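Local coordinates for hypothetical protein Atu0240 (Agrobacterium tumefaciens str. C58, PDB 2GAX) that is of unknown function but belongs to the DUF2000 family, whose membership of the PTH2 clan points to a fold related to that of peptidyl-tRNA hydrolase 2, at residues A[3-9]-A[115-121]; A[8-12]-A[63-68]; A[70-75]-A[126-131]; A[82-88]-A[110-116]. Residue numbers count along the deposited sequence, not the author numbering.

Interaction 1. Residues A[3-9]-A[115-121]. With PO4 (phosphate ion), chain C.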
loop_
_atom_site.group_PDB
_atom_site.type_symbol
_atom_site.label_atom_id
_atom_site.label_comp_id
_atom_site.label_asym_id
_atom_site.label_seq_id
_atom_site.Cartn_x
_atom_site.Cartn_y
_atom_site.Cartn_z
ATOM N N ASP A 3 4.409 -13.861 10.897
ATOM C CA ASP A 3 5.817 -13.586 10.590
ATOM C C ASP A 3 5.956 -12.240 9.879
ATOM O O ASP A 3 6.966 -11.541 10.036
ATOM C CB ASP A 3 6.418 -14.694 9.722
ATOM C CG ASP A 3 6.775 -15.943 10.515
ATOM O OD1 ASP A 3 6.648 -15.936 11.764
ATOM O OD2 ASP A 3 7.201 -16.932 9.881
ATOM N N THR A 4 4.923 -11.875 9.122
ATOM C CA THR A 4 4.935 -10.645 8.321
ATOM C C THR A 4 4.137 -9.506 8.951
ATOM O O THR A 4 3.420 -9.704 9.944
ATOM C CB THR A 4 4.397 -10.891 6.890
ATOM O OG1 THR A 4 3.005 -11.240 6.948
ATOM C CG2 THR A 4 5.186 -12.003 6.203
ATOM N N LYS A 5 4.281 -8.323 8.353
ATOM C CA LYS A 5 3.518 -7.138 8.703
ATOM C C LYS A 5 3.028 -6.471 7.411
ATOM O O LYS A 5 3.762 -6.440 6.423
ATOM C CB LYS A 5 4.415 -6.164 9.484
ATOM C CG LYS A 5 3.773 -4.826 9.792
ATOM C CD LYS A 5 4.755 -3.846 10.427
ATOM C CE LYS A 5 4.155 -2.445 10.408
ATOM N NZ LYS A 5 4.911 -1.395 11.185
ATOM N N ILE A 6 1.806 -5.936 7.434
ATOM C CA ILE A 6 1.257 -5.157 6.312
ATOM C C ILE A 6 1.276 -3.670 6.661
ATOM O O ILE A 6 0.711 -3.242 7.669
ATOM C CB ILE A 6 -0.193 -5.595 5.919
ATOM C CG1 ILE A 6 -0.236 -7.075 5.544
ATOM C CG2 ILE A 6 -0.711 -4.771 4.737
ATOM C CD1 ILE A 6 -1.633 -7.597 5.284
ATOM N N ALA A 7 1.939 -2.885 5.821
ATOM C CA ALA A 7 2.040 -1.466 6.025
ATOM C C ALA A 7 1.645 -0.717 4.767
ATOM O O ALA A 7 1.974 -1.131 3.651
ATOM C CB ALA A 7 3.444 -1.090 6.442
ATOM N N VAL A 8 0.921 0.378 4.971
ATOM C CA VAL A 8 0.565 1.309 3.910
ATOM C C VAL A 8 1.212 2.653 4.246
ATOM O O VAL A 8 1.045 3.139 5.355
ATOM C CB VAL A 8 -0.966 1.506 3.859
ATOM C CG1 VAL A 8 -1.342 2.598 2.848
ATOM C CG2 VAL A 8 -1.684 0.196 3.555
ATOM N N ILE A 9 1.947 3.246 3.302
ATOM C CA ILE A 9 2.568 4.564 3.494
ATOM C C ILE A 9 2.084 5.570 2.442
ATOM O O ILE A 9 2.294 5.393 1.235
ATOM C CB ILE A 9 4.138 4.538 3.493
ATOM C CG1 ILE A 9 4.706 3.381 4.307
ATOM C CG2 ILE A 9 4.716 5.860 4.026
ATOM C CD1 ILE A 9 5.047 2.123 3.492
HETATM N N MSE A 115 2.457 3.661 -1.090
HETATM C CA MSE A 115 3.032 2.332 -1.251
HETATM C C MSE A 115 2.498 1.437 -0.149
HETATM O O MSE A 115 2.241 1.898 0.969
HETATM C CB MSE A 115 4.555 2.378 -1.170
HETATM C CG MSE A 115 5.243 1.049 -1.475
HETATM SE SE MSE A 115 7.211 1.172 -1.275
HETATM C CE MSE A 115 7.407 0.401 0.508
ATOM N N ALA A 116 2.311 0.164 -0.462
ATOM C CA ALA A 116 1.991 -0.819 0.559
ATOM C C ALA A 116 2.869 -2.005 0.351
ATOM O O ALA A 116 3.206 -2.350 -0.783
ATOM C CB ALA A 116 0.539 -1.265 0.489
ATOM N N LEU A 117 3.172 -2.671 1.450
ATOM C CA LEU A 117 3.965 -3.890 1.399
ATOM C C LEU A 117 3.527 -4.858 2.489
ATOM O O LEU A 117 2.937 -4.452 3.508
ATOM C CB LEU A 117 5.450 -3.552 1.529
ATOM C CG LEU A 117 6.043 -3.111 2.877
ATOM C CD1 LEU A 117 7.575 -3.314 2.874
ATOM C CD2 LEU A 117 5.671 -1.672 3.250
ATOM N N ARG A 118 3.808 -6.134 2.247
ATOM C CA ARG A 118 3.689 -7.191 3.232
ATOM C C ARG A 118 5.000 -7.970 3.174
ATOM O O ARG A 118 5.336 -8.556 2.134
ATOM C CB ARG A 118 2.529 -8.121 2.901
ATOM C CG ARG A 118 2.440 -9.359 3.804
ATOM C CD ARG A 118 1.256 -10.230 3.405
ATOM N NE ARG A 118 0.996 -11.263 4.403
ATOM C CZ ARG A 118 1.624 -12.439 4.450
ATOM N NH1 ARG A 118 2.533 -12.760 3.531
ATOM N NH2 ARG A 118 1.312 -13.312 5.405
ATOM N N ALA A 119 5.734 -7.972 4.282
ATOM C CA ALA A 119 7.015 -8.671 4.347
ATOM C C ALA A 119 7.374 -9.028 5.785
ATOM O O ALA A 119 6.752 -8.528 6.728
ATOM C CB ALA A 119 8.109 -7.817 3.744
ATOM N N ASP A 120 8.381 -9.887 5.948
ATOM C CA ASP A 120 8.827 -10.264 7.287
ATOM C C ASP A 120 8.927 -9.029 8.159
ATOM O O ASP A 120 9.494 -8.013 7.763
ATOM C CB ASP A 120 10.134 -11.063 7.257
ATOM C CG ASP A 120 9.896 -12.577 7.204
ATOM O OD1 ASP A 120 10.555 -13.311 7.982
ATOM O OD2 ASP A 120 9.041 -13.045 6.409
ATOM N N ARG A 121 8.336 -9.122 9.340
ATOM C CA ARG A 121 8.113 -7.954 10.199
ATOM C C ARG A 121 9.326 -7.049 10.409
ATOM O O ARG A 121 9.205 -5.823 10.320
ATOM C CB ARG A 121 7.469 -8.375 11.532
ATOM C CG ARG A 121 8.228 -9.446 12.330
ATOM C CD ARG A 121 7.416 -9.904 13.535
ATOM N NE ARG A 121 6.779 -11.205 13.351
ATOM C CZ ARG A 121 7.012 -12.273 14.113
ATOM N NH1 ARG A 121 7.864 -12.198 15.127
ATOM N NH2 ARG A 121 6.383 -13.418 13.866
HETATM P P PO4 C . 2.953 -15.090 8.032
HETATM O O1 PO4 C . 1.614 -15.567 7.516
HETATM O O2 PO4 C . 3.178 -15.635 9.425
HETATM O O3 PO4 C . 2.987 -13.590 8.081
HETATM O O4 PO4 C . 4.056 -15.602 7.133
#
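In the middle of a mixed sheet with helices packed on both faces, antiparallel pairing joins residues 3-9 to residues 115-121, passing from an exposed strand end to buried core. Asp-3 is still loop: its O accepts from Arg-121 N (2.9 Å), the first residue of helix 121-127, while its OD1 forms a salt bridge with Arg-121 NH2 at 3.3 Å; Arg-121 also bonds to Phe-2 O. Asp-3 N donates to O2 of a phosphate ion, probably from the crystallisation liquor (2.6 Å), and Thr-4 N and OG1 to its O3 (2.8 and 2.6 Å). Thr-4 and Asp-120 form a non-hydrogen-bonded pair (CA to CA 4.0 Å); Lys-5 and Ala-119 are the first hydrogen-bonded pair (N to O 3.0 Å, O to N 3.3 Å). Ile-6 CG1 lies 3.9 Å from Arg-118 CG, and the arginine's guanidinium bonds to Gln-56. Ala-7 N bonds to Leu-117 O (3.0 Å), Leu-117 N to Ala-7 O (2.9 Å). Val-8 and Ala-116 share a face with Ile-6 and Arg-118; the other, with Ala-7, Ile-9, Met-115 and Leu-117, packs against helices 65-77 and 121-127. Ile-9 N reaches Met-115 O at 2.7 Å, the shortest hydrogen bond between the two segments.

Interaction 2. Residues A[8-12]-A[63-68]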
loop_
_atom_site.group_PDB
_atom_site.type_symbol
_atom_site.label_atom_id
_atom_site.label_comp_id
_atom_site.label_asym_id
_atom_site.label_seq_id
_atom_site.Cartn_x
_atom_site.Cartn_y
_atom_site.Cartn_z
ATOM N N VAL A 8 0.921 0.378 4.971
ATOM C CA VAL A 8 0.565 1.309 3.910
ATOM C C VAL A 8 1.212 2.653 4.246
ATOM O O VAL A 8 1.045 3.139 5.355
ATOM C CB VAL A 8 -0.966 1.506 3.859
ATOM C CG1 VAL A 8 -1.342 2.598 2.848
ATOM C CG2 VAL A 8 -1.684 0.196 3.555
ATOM N N ILE A 9 1.947 3.246 3.302
ATOM C CA ILE A 9 2.568 4.564 3.494
ATOM C C ILE A 9 2.084 5.570 2.442
ATOM O O ILE A 9 2.294 5.393 1.235
ATOM C CB ILE A 9 4.138 4.538 3.493
ATOM C CG1 ILE A 9 4.706 3.381 4.307
ATOM C CG2 ILE A 9 4.716 5.860 4.026
ATOM C CD1 ILE A 9 5.047 2.123 3.492
ATOM N N LEU A 10 1.461 6.644 2.920
ATOM C CA LEU A 10 0.867 7.659 2.062
ATOM C C LEU A 10 1.664 8.951 2.085
ATOM O O LEU A 10 2.348 9.248 3.060
ATOM C CB LEU A 10 -0.571 7.932 2.521
ATOM C CG LEU A 10 -1.466 6.684 2.522
ATOM C CD1 LEU A 10 -2.775 6.955 3.237
ATOM C CD2 LEU A 10 -1.708 6.152 1.092
ATOM N N ARG A 11 1.599 9.714 1.004
ATOM C CA ARG A 11 2.237 11.031 1.006
ATOM C C ARG A 11 1.339 11.958 1.829
ATOM O O ARG A 11 0.140 12.032 1.571
ATOM C CB ARG A 11 2.443 11.552 -0.421
ATOM C CG ARG A 11 3.536 12.632 -0.502
ATOM C CD ARG A 11 3.755 13.097 -1.924
ATOM N NE ARG A 11 2.638 13.895 -2.436
ATOM C CZ ARG A 11 2.467 14.194 -3.722
ATOM N NH1 ARG A 11 3.327 13.758 -4.630
ATOM N NH2 ARG A 11 1.431 14.918 -4.114
ATOM N N ASP A 12 1.899 12.656 2.822
ATOM C CA ASP A 12 1.042 13.315 3.826
ATOM C C ASP A 12 0.205 14.462 3.272
ATOM O O ASP A 12 -0.848 14.781 3.823
ATOM C CB ASP A 12 1.822 13.758 5.070
ATOM C CG ASP A 12 0.915 13.949 6.297
ATOM O OD1 ASP A 12 -0.199 13.347 6.360
ATOM O OD2 ASP A 12 1.325 14.705 7.215
ATOM N N THR A 63 4.216 10.197 5.252
ATOM C CA THR A 63 5.483 10.924 5.264
ATOM C C THR A 63 5.579 11.856 4.059
ATOM O O THR A 63 4.662 11.912 3.240
ATOM C CB THR A 63 6.703 9.966 5.350
ATOM O OG1 THR A 63 7.908 10.727 5.502
ATOM C CG2 THR A 63 6.812 9.081 4.106
ATOM N N ASP A 64 6.699 12.572 3.960
ATOM C CA ASP A 64 6.936 13.503 2.861
ATOM C C ASP A 64 7.447 12.833 1.583
ATOM O O ASP A 64 7.873 11.677 1.594
ATOM C CB ASP A 64 7.910 14.599 3.307
ATOM C CG ASP A 64 9.266 14.041 3.716
ATOM O OD1 ASP A 64 9.407 13.610 4.880
ATOM O OD2 ASP A 64 10.189 14.026 2.865
ATOM N N GLN A 65 7.416 13.584 0.485
ATOM C CA GLN A 65 7.813 13.066 -0.828
ATOM C C GLN A 65 9.172 12.366 -0.844
ATOM O O GLN A 65 9.277 11.210 -1.269
ATOM C CB GLN A 65 7.779 14.177 -1.879
ATOM C CG GLN A 65 7.994 13.696 -3.302
ATOM C CD GLN A 65 6.963 12.677 -3.741
ATOM O OE1 GLN A 65 7.026 11.496 -3.364
ATOM N NE2 GLN A 65 6.030 13.109 -4.575
ATOM N N GLU A 66 10.216 13.054 -0.380
ATOM C CA GLU A 66 11.553 12.476 -0.447
ATOM C C GLU A 66 11.739 11.334 0.524
ATOM O O GLU A 66 12.499 10.402 0.242
ATOM C CB GLU A 66 12.653 13.537 -0.304
ATOM C CG GLU A 66 12.687 14.502 -1.493
ATOM C CD GLU A 66 12.643 13.785 -2.830
ATOM O OE1 GLU A 66 13.507 12.918 -3.083
ATOM O OE2 GLU A 66 11.737 14.082 -3.629
ATOM N N ALA A 67 11.025 11.376 1.648
ATOM C CA ALA A 67 11.046 10.243 2.568
ATOM C C ALA A 67 10.331 9.013 1.983
ATOM O O ALA A 67 10.749 7.870 2.228
ATOM C CB ALA A 67 10.464 10.615 3.914
ATOM N N LEU A 68 9.270 9.245 1.210
ATOM C CA LEU A 68 8.563 8.147 0.550
ATOM C C LEU A 68 9.412 7.542 -0.571
ATOM O O LEU A 68 9.365 6.339 -0.810
ATOM C CB LEU A 68 7.183 8.604 0.043
ATOM C CG LEU A 68 6.106 7.602 -0.410
ATOM C CD1 LEU A 68 5.906 6.449 0.573
ATOM C CD2 LEU A 68 4.796 8.327 -0.607
#
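Strand 4-11 and the end of strand 58-63 run side by side as parallel neighbours, and this contact lies where they part. Thr-63 N donates to Leu-10 O at 3.0 Å and Thr-63 O accepts from Asp-12 N at 2.9 Å, so that Thr-63 brackets Arg-11 as expected of a parallel bridge; the CA atoms of Arg-11 and Thr-63 are 5.3 Å apart. One residue on, the second segment turns into a helix. Asp-64 is its N-cap, with OD2 accepting from Ala-67 N at 3.0 Å, and Leu-68 N already bonds to Asp-64 O at 2.8 Å. The first turn therefore brings Leu-68 back over the strand, where its CD1 meets Ile-9 CG2 at 3.7 Å and its CD2 lies 4.0 Å from Arg-11 CB. Thr-63 CG2 adds a contact with Ile-9 CG2 at 3.8 Å. The polar end of Arg-11 is held by salt bridges to Asp-13 and Glu-87, and Asp-12 by one to Lys-19. This strand-to-helix turn belongs to a three-layer alpha/beta/alpha sandwich: Ile-9 faces helix 65-77, Leu-10 points to the other side against helix 16-33, and strand 112-120 flanks strand 4-11 along its remaining edge.

Interaction 3. Residues A[70-75]-A[126-131]; sequences KIHQRS and KITKGA
Helix C-termini leave carbonyls without intrahelical partners, and side chains of a neighbouring helix can supply donors. Here residues 70-75 (KIHQRS) are regular alpha-helix, whereas 126-131 (KITKGA) is the last part of helix 121-127 followed by a type II beta turn from Thr-128 to Ala-131 (Ala-131 N to Thr-128 O 3.1 Å). Gly-130 has phi/psi 110/-42°, angles at which a CB would jam against the preceding carbonyl. The backbones come closest at Arg-74 and Ile-127, CA to CA 5.3 Å. Arg-74 (m, t, t) sends NH1 to Ile-127 O at 2.8 Å and to Lys-129 O at 3.0 Å. Lys-70 (p, t, t, p) gives Lys-129 O a second donor, NZ, at 3.1 Å, which also bonds to Ala-67 O. Ser-75 OG (p) donates to His-72 O, 2.7 Å, and Thr-128 OG1 bonds to Val-124 O. Beside these bonds, Ile-71 CG2 meets Ile-127 CG2 and Ile-71 CD1 meets Ala-131 CB, both at 3.9 Å. Cationic donors thus pair with neutral carbonyls, without a carboxylate.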
loop_
_atom_site.group_PDB
_atom_site.type_symbol
_atom_site.label_atom_id
_atom_site.label_comp_id
_atom_site.label_asym_id
_atom_site.label_seq_id
_atom_site.Cartn_x
_atom_site.Cartn_y
_atom_site.Cartn_z
ATOM N N LYS A 70 12.791 7.217 -0.503
ATOM C CA LYS A 70 13.774 6.303 0.092
ATOM C C LYS A 70 13.146 4.985 0.552
ATOM O O LYS A 70 13.743 3.926 0.381
ATOM C CB LYS A 70 14.601 6.965 1.211
ATOM C CG LYS A 70 13.799 7.799 2.183
ATOM C CD LYS A 70 14.592 8.125 3.472
ATOM C CE LYS A 70 13.650 8.622 4.598
ATOM N NZ LYS A 70 12.412 7.759 4.784
ATOM N N ILE A 71 11.939 5.063 1.113
ATOM C CA ILE A 71 11.151 3.880 1.488
ATOM C C ILE A 71 10.922 2.993 0.257
ATOM O O ILE A 71 11.166 1.783 0.294
ATOM C CB ILE A 71 9.811 4.287 2.169
ATOM C CG1 ILE A 71 10.093 4.866 3.566
ATOM C CG2 ILE A 71 8.872 3.085 2.271
ATOM C CD1 ILE A 71 8.913 5.578 4.241
ATOM N N HIS A 72 10.479 3.612 -0.835
ATOM C CA HIS A 72 10.377 2.937 -2.125
ATOM C C HIS A 72 11.719 2.264 -2.504
ATOM O O HIS A 72 11.781 1.054 -2.741
ATOM C CB HIS A 72 9.912 3.946 -3.177
ATOM C CG HIS A 72 9.805 3.393 -4.565
ATOM N ND1 HIS A 72 9.793 4.206 -5.678
ATOM C CD2 HIS A 72 9.702 2.123 -5.025
ATOM C CE1 HIS A 72 9.689 3.461 -6.763
ATOM N NE2 HIS A 72 9.641 2.193 -6.395
ATOM N N GLN A 73 12.791 3.055 -2.520
ATOM C CA GLN A 73 14.152 2.554 -2.777
ATOM C C GLN A 73 14.601 1.426 -1.839
ATOM O O GLN A 73 15.184 0.446 -2.287
ATOM C CB GLN A 73 15.149 3.730 -2.755
ATOM C CG GLN A 73 14.936 4.696 -3.928
ATOM C CD GLN A 73 15.685 6.007 -3.785
ATOM O OE1 GLN A 73 15.883 6.512 -2.676
ATOM N NE2 GLN A 73 16.103 6.570 -4.907
ATOM N N ARG A 74 14.310 1.548 -0.551
ATOM C CA ARG A 74 14.636 0.500 0.409
ATOM C C ARG A 74 13.903 -0.803 0.096
ATOM O O ARG A 74 14.485 -1.871 0.237
ATOM C CB ARG A 74 14.319 0.922 1.841
ATOM C CG ARG A 74 15.158 2.059 2.398
ATOM C CD ARG A 74 15.082 2.026 3.898
ATOM N NE ARG A 74 15.617 3.241 4.506
ATOM C CZ ARG A 74 14.876 4.207 5.037
ATOM N NH1 ARG A 74 13.552 4.113 5.058
ATOM N NH2 ARG A 74 15.470 5.267 5.571
ATOM N N SER A 75 12.633 -0.720 -0.322
ATOM C CA SER A 75 11.854 -1.942 -0.585
ATOM C C SER A 75 12.411 -2.732 -1.765
ATOM O O SER A 75 12.446 -3.952 -1.725
ATOM C CB SER A 75 10.366 -1.643 -0.797
ATOM O OG SER A 75 10.157 -0.917 -1.996
ATOM N N LYS A 126 12.545 -1.763 8.945
ATOM C CA LYS A 126 13.718 -1.172 8.284
ATOM C C LYS A 126 13.340 -0.368 7.031
ATOM O O LYS A 126 13.872 0.715 6.788
ATOM C CB LYS A 126 14.732 -2.261 7.913
ATOM C CG LYS A 126 15.460 -2.863 9.118
ATOM C CD LYS A 126 16.452 -3.956 8.715
ATOM C CE LYS A 126 17.434 -4.247 9.850
ATOM N NZ LYS A 126 18.206 -3.025 10.263
ATOM N N ILE A 127 12.423 -0.912 6.237
ATOM C CA ILE A 127 12.012 -0.268 5.000
ATOM C C ILE A 127 11.308 1.056 5.295
ATOM O O ILE A 127 11.616 2.078 4.680
ATOM C CB ILE A 127 11.130 -1.216 4.151
ATOM C CG1 ILE A 127 12.008 -2.254 3.454
ATOM C CG2 ILE A 127 10.297 -0.439 3.134
ATOM C CD1 ILE A 127 11.250 -3.459 2.927
ATOM N N THR A 128 10.404 1.031 6.274
ATOM C CA THR A 128 9.517 2.157 6.567
ATOM C C THR A 128 10.127 3.199 7.517
ATOM O O THR A 128 9.448 4.150 7.910
ATOM C CB THR A 128 8.171 1.671 7.164
ATOM O OG1 THR A 128 8.402 1.104 8.461
ATOM C CG2 THR A 128 7.504 0.627 6.257
ATOM N N LYS A 129 11.398 3.029 7.882
ATOM C CA LYS A 129 12.085 3.981 8.774
ATOM C C LYS A 129 11.905 5.427 8.319
ATOM O O LYS A 129 12.113 5.759 7.147
ATOM C CB LYS A 129 13.575 3.647 8.876
ATOM C CG LYS A 129 14.326 4.385 9.982
ATOM C CD LYS A 129 15.817 4.074 9.888
ATOM C CE LYS A 129 16.645 4.938 10.819
ATOM N NZ LYS A 129 18.095 4.685 10.598
ATOM N N GLY A 130 11.517 6.283 9.255
ATOM C CA GLY A 130 11.306 7.690 8.956
ATOM C C GLY A 130 9.836 8.067 9.003
ATOM O O GLY A 130 9.479 9.124 9.547
ATOM N N ALA A 131 8.994 7.193 8.446
ATOM C CA ALA A 131 7.550 7.422 8.353
ATOM C C ALA A 131 6.867 7.532 9.718
ATOM O O ALA A 131 7.301 6.932 10.695
ATOM C CB ALA A 131 6.890 6.316 7.517
#

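Interaction 4. Residues A[82-88]-A[110-116]; sequences TSLYIEE and AKVVGMA
A classic beta bulge interrupts the pairing of residues 82-88 (TSLYIEE) with 110-116 (AKVVGMA): Tyr-85 faces both Val-113 and Gly-114. Its O accepts from Val-113 N at 2.8 Å and Gly-114 N at 3.2 Å, while Tyr-85 N donates to Gly-114 O at 3.1 Å. The extra residue, Val-113, has phi/psi -107/-14° against extended neighbours. Strands 83-86 and 112-116 are antiparallel, axes 4.6 Å apart at 163°. Before the bulge Ser-83 pairs with Ala-116 (N to O 3.0 Å, O to N 3.1 Å) and Leu-84 stands opposite Met-115 in a non-hydrogen-bonded pair, CA to CA 4.6 Å. Beyond it the register shifts by one, so Ile-86 lies opposite Val-112 (CA to CA 4.2 Å) and Glu-87 N, entering a 3-10 turn, donates to Lys-111 O at 2.9 Å. Leu-84 (t, p) places CD1 3.6 Å from Met-115 CG and 3.7 Å from Val-112 CG1; Met-115 is selenomethionine, chi1 and chi2 t. On the other face Tyr-85 CD2 (chi1 t) touches Val-113 CG2 (chi1 m) at 3.5 Å. One water accepts from Lys-111 N (2.9 Å) and donates to Glu-88 OE1 (2.5 Å). Helix 65-77 packs near Leu-84 and helix 16-33 near Tyr-85: a bulged interior strand, paired antiparallel with the edge strand of an alpha/beta/alpha sandwich.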
loop_
_atom_site.group_PDB
_atom_site.type_symbol
_atom_site.label_atom_id
_atom_site.label_comp_id
_atom_site.label_asym_id
_atom_site.label_seq_id
_atom_site.Cartn_x
_atom_site.Cartn_y
_atom_site.Cartn_z
ATOM N N THR A 82 6.070 -4.573 -4.162
ATOM C CA THR A 82 5.146 -3.700 -3.428
ATOM C C THR A 82 3.967 -3.289 -4.298
ATOM O O THR A 82 4.027 -3.427 -5.511
ATOM C CB THR A 82 5.858 -2.406 -2.952
ATOM O OG1 THR A 82 6.442 -1.720 -4.075
ATOM C CG2 THR A 82 6.927 -2.715 -1.919
ATOM N N SER A 83 2.892 -2.814 -3.683
ATOM C CA SER A 83 1.911 -2.003 -4.424
ATOM C C SER A 83 2.401 -0.560 -4.442
ATOM O O SER A 83 2.927 -0.080 -3.448
ATOM C CB SER A 83 0.539 -2.057 -3.754
ATOM O OG SER A 83 0.135 -3.399 -3.569
ATOM N N LEU A 84 2.210 0.133 -5.562
ATOM C CA LEU A 84 2.722 1.493 -5.730
ATOM C C LEU A 84 1.752 2.340 -6.540
ATOM O O LEU A 84 1.126 1.852 -7.488
ATOM C CB LEU A 84 4.098 1.494 -6.391
ATOM C CG LEU A 84 4.999 2.702 -6.078
ATOM C CD1 LEU A 84 5.547 2.671 -4.672
ATOM C CD2 LEU A 84 6.114 2.838 -7.100
ATOM N N TYR A 85 1.644 3.604 -6.147
ATOM C CA TYR A 85 0.701 4.553 -6.742
ATOM C C TYR A 85 1.456 5.874 -6.868
ATOM O O TYR A 85 1.996 6.377 -5.878
ATOM C CB TYR A 85 -0.499 4.704 -5.797
ATOM C CG TYR A 85 -1.787 5.241 -6.395
ATOM C CD1 TYR A 85 -2.968 4.488 -6.334
ATOM C CD2 TYR A 85 -1.837 6.503 -7.007
ATOM C CE1 TYR A 85 -4.171 4.980 -6.878
ATOM C CE2 TYR A 85 -3.021 6.998 -7.534
ATOM C CZ TYR A 85 -4.172 6.238 -7.473
ATOM O OH TYR A 85 -5.340 6.752 -7.995
ATOM N N ILE A 86 1.533 6.405 -8.088
ATOM C CA ILE A 86 2.222 7.676 -8.357
ATOM C C ILE A 86 1.195 8.777 -8.633
ATOM O O ILE A 86 0.056 8.491 -8.978
ATOM C CB ILE A 86 3.259 7.597 -9.533
ATOM C CG1 ILE A 86 2.578 7.284 -10.882
ATOM C CG2 ILE A 86 4.352 6.556 -9.238
ATOM C CD1 ILE A 86 3.465 7.560 -12.101
ATOM N N GLU A 87 1.619 10.029 -8.474
ATOM C CA GLU A 87 0.743 11.188 -8.614
ATOM C C GLU A 87 0.005 11.243 -9.954
ATOM O O GLU A 87 -1.182 11.580 -10.005
ATOM C CB GLU A 87 1.557 12.468 -8.421
ATOM C CG GLU A 87 0.711 13.733 -8.205
ATOM C CD GLU A 87 1.569 14.963 -7.954
ATOM O OE1 GLU A 87 2.420 14.920 -7.051
ATOM O OE2 GLU A 87 1.397 15.969 -8.683
ATOM N N GLU A 88 0.714 10.904 -11.029
ATOM C CA GLU A 88 0.169 11.001 -12.371
ATOM C C GLU A 88 -1.007 10.067 -12.580
ATOM O O GLU A 88 -1.816 10.303 -13.466
ATOM C CB GLU A 88 1.241 10.740 -13.427
ATOM C CG GLU A 88 2.218 11.882 -13.659
ATOM C CD GLU A 88 3.278 12.034 -12.581
ATOM O OE1 GLU A 88 3.374 11.186 -11.660
ATOM O OE2 GLU A 88 4.035 13.014 -12.665
ATOM N N ALA A 110 10.101 9.245 -9.880
ATOM C CA ALA A 110 8.661 9.129 -9.631
ATOM C C ALA A 110 8.171 10.061 -8.511
ATOM O O ALA A 110 8.932 10.421 -7.600
ATOM C CB ALA A 110 8.266 7.678 -9.346
ATOM N N LYS A 111 6.903 10.463 -8.595
ATOM C CA LYS A 111 6.262 11.163 -7.482
ATOM C C LYS A 111 5.309 10.174 -6.824
ATOM O O LYS A 111 4.124 10.165 -7.108
ATOM C CB LYS A 111 5.519 12.415 -7.953
ATOM C CG LYS A 111 6.419 13.481 -8.539
ATOM C CD LYS A 111 5.616 14.494 -9.362
ATOM C CE LYS A 111 6.368 15.814 -9.494
ATOM N NZ LYS A 111 6.200 16.415 -10.855
ATOM N N VAL A 112 5.858 9.295 -5.989
ATOM C CA VAL A 112 5.044 8.310 -5.292
ATOM C C VAL A 112 4.117 9.010 -4.318
ATOM O O VAL A 112 4.547 9.872 -3.544
ATOM C CB VAL A 112 5.879 7.270 -4.535
ATOM C CG1 VAL A 112 4.968 6.248 -3.858
ATOM C CG2 VAL A 112 6.820 6.552 -5.499
ATOM N N VAL A 113 2.840 8.647 -4.386
ATOM C CA VAL A 113 1.854 9.143 -3.430
ATOM C C VAL A 113 1.426 8.074 -2.419
ATOM O O VAL A 113 0.829 8.383 -1.392
ATOM C CB VAL A 113 0.654 9.809 -4.137
ATOM C CG1 VAL A 113 1.150 10.991 -4.986
ATOM C CG2 VAL A 113 -0.110 8.805 -5.018
ATOM N N GLY A 114 1.754 6.817 -2.695
ATOM C CA GLY A 114 1.463 5.745 -1.745
ATOM C C GLY A 114 2.180 4.468 -2.108
ATOM O O GLY A 114 2.475 4.232 -3.273
HETATM N N MSE A 115 2.457 3.661 -1.090
HETATM C CA MSE A 115 3.032 2.332 -1.251
HETATM C C MSE A 115 2.498 1.437 -0.149
HETATM O O MSE A 115 2.241 1.898 0.969
HETATM C CB MSE A 115 4.555 2.378 -1.170
HETATM C CG MSE A 115 5.243 1.049 -1.475
HETATM SE SE MSE A 115 7.211 1.172 -1.275
HETATM C CE MSE A 115 7.407 0.401 0.508
ATOM N N ALA A 116 2.311 0.164 -0.462
ATOM C CA ALA A 116 1.991 -0.819 0.559
ATOM C C ALA A 116 2.869 -2.005 0.351
ATOM O O ALA A 116 3.206 -2.350 -0.783
ATOM C CB ALA A 116 0.539 -1.265 0.489
HETATM O O HOH W 1 5.657 10.189 -11.234
#

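Strand 112-120 pairs with strand 4-11 in interaction 1 and with strand 83-86 in interaction 4, so Met-115 and Ala-116 serve both; the former pairing is regular, the latter bulged. These two lie nearer the core, their centres about 8 Å from the chain's centre and 8 of 14 touching residues buried in each; interactions 2 and 3 lie farther out, at about 11 and 13 Å. Interaction 2 shares strand 4-11 with interaction 1 but combines a short parallel bridge with the start of helix 65-77. Further along that helix, in interaction 3, cationic side chains bonded to carbonyls are central. Ile-71 packs on Met-115 and Ile-9, and the Arg-11 to Glu-87 salt bridge joins interactions 2 and 4.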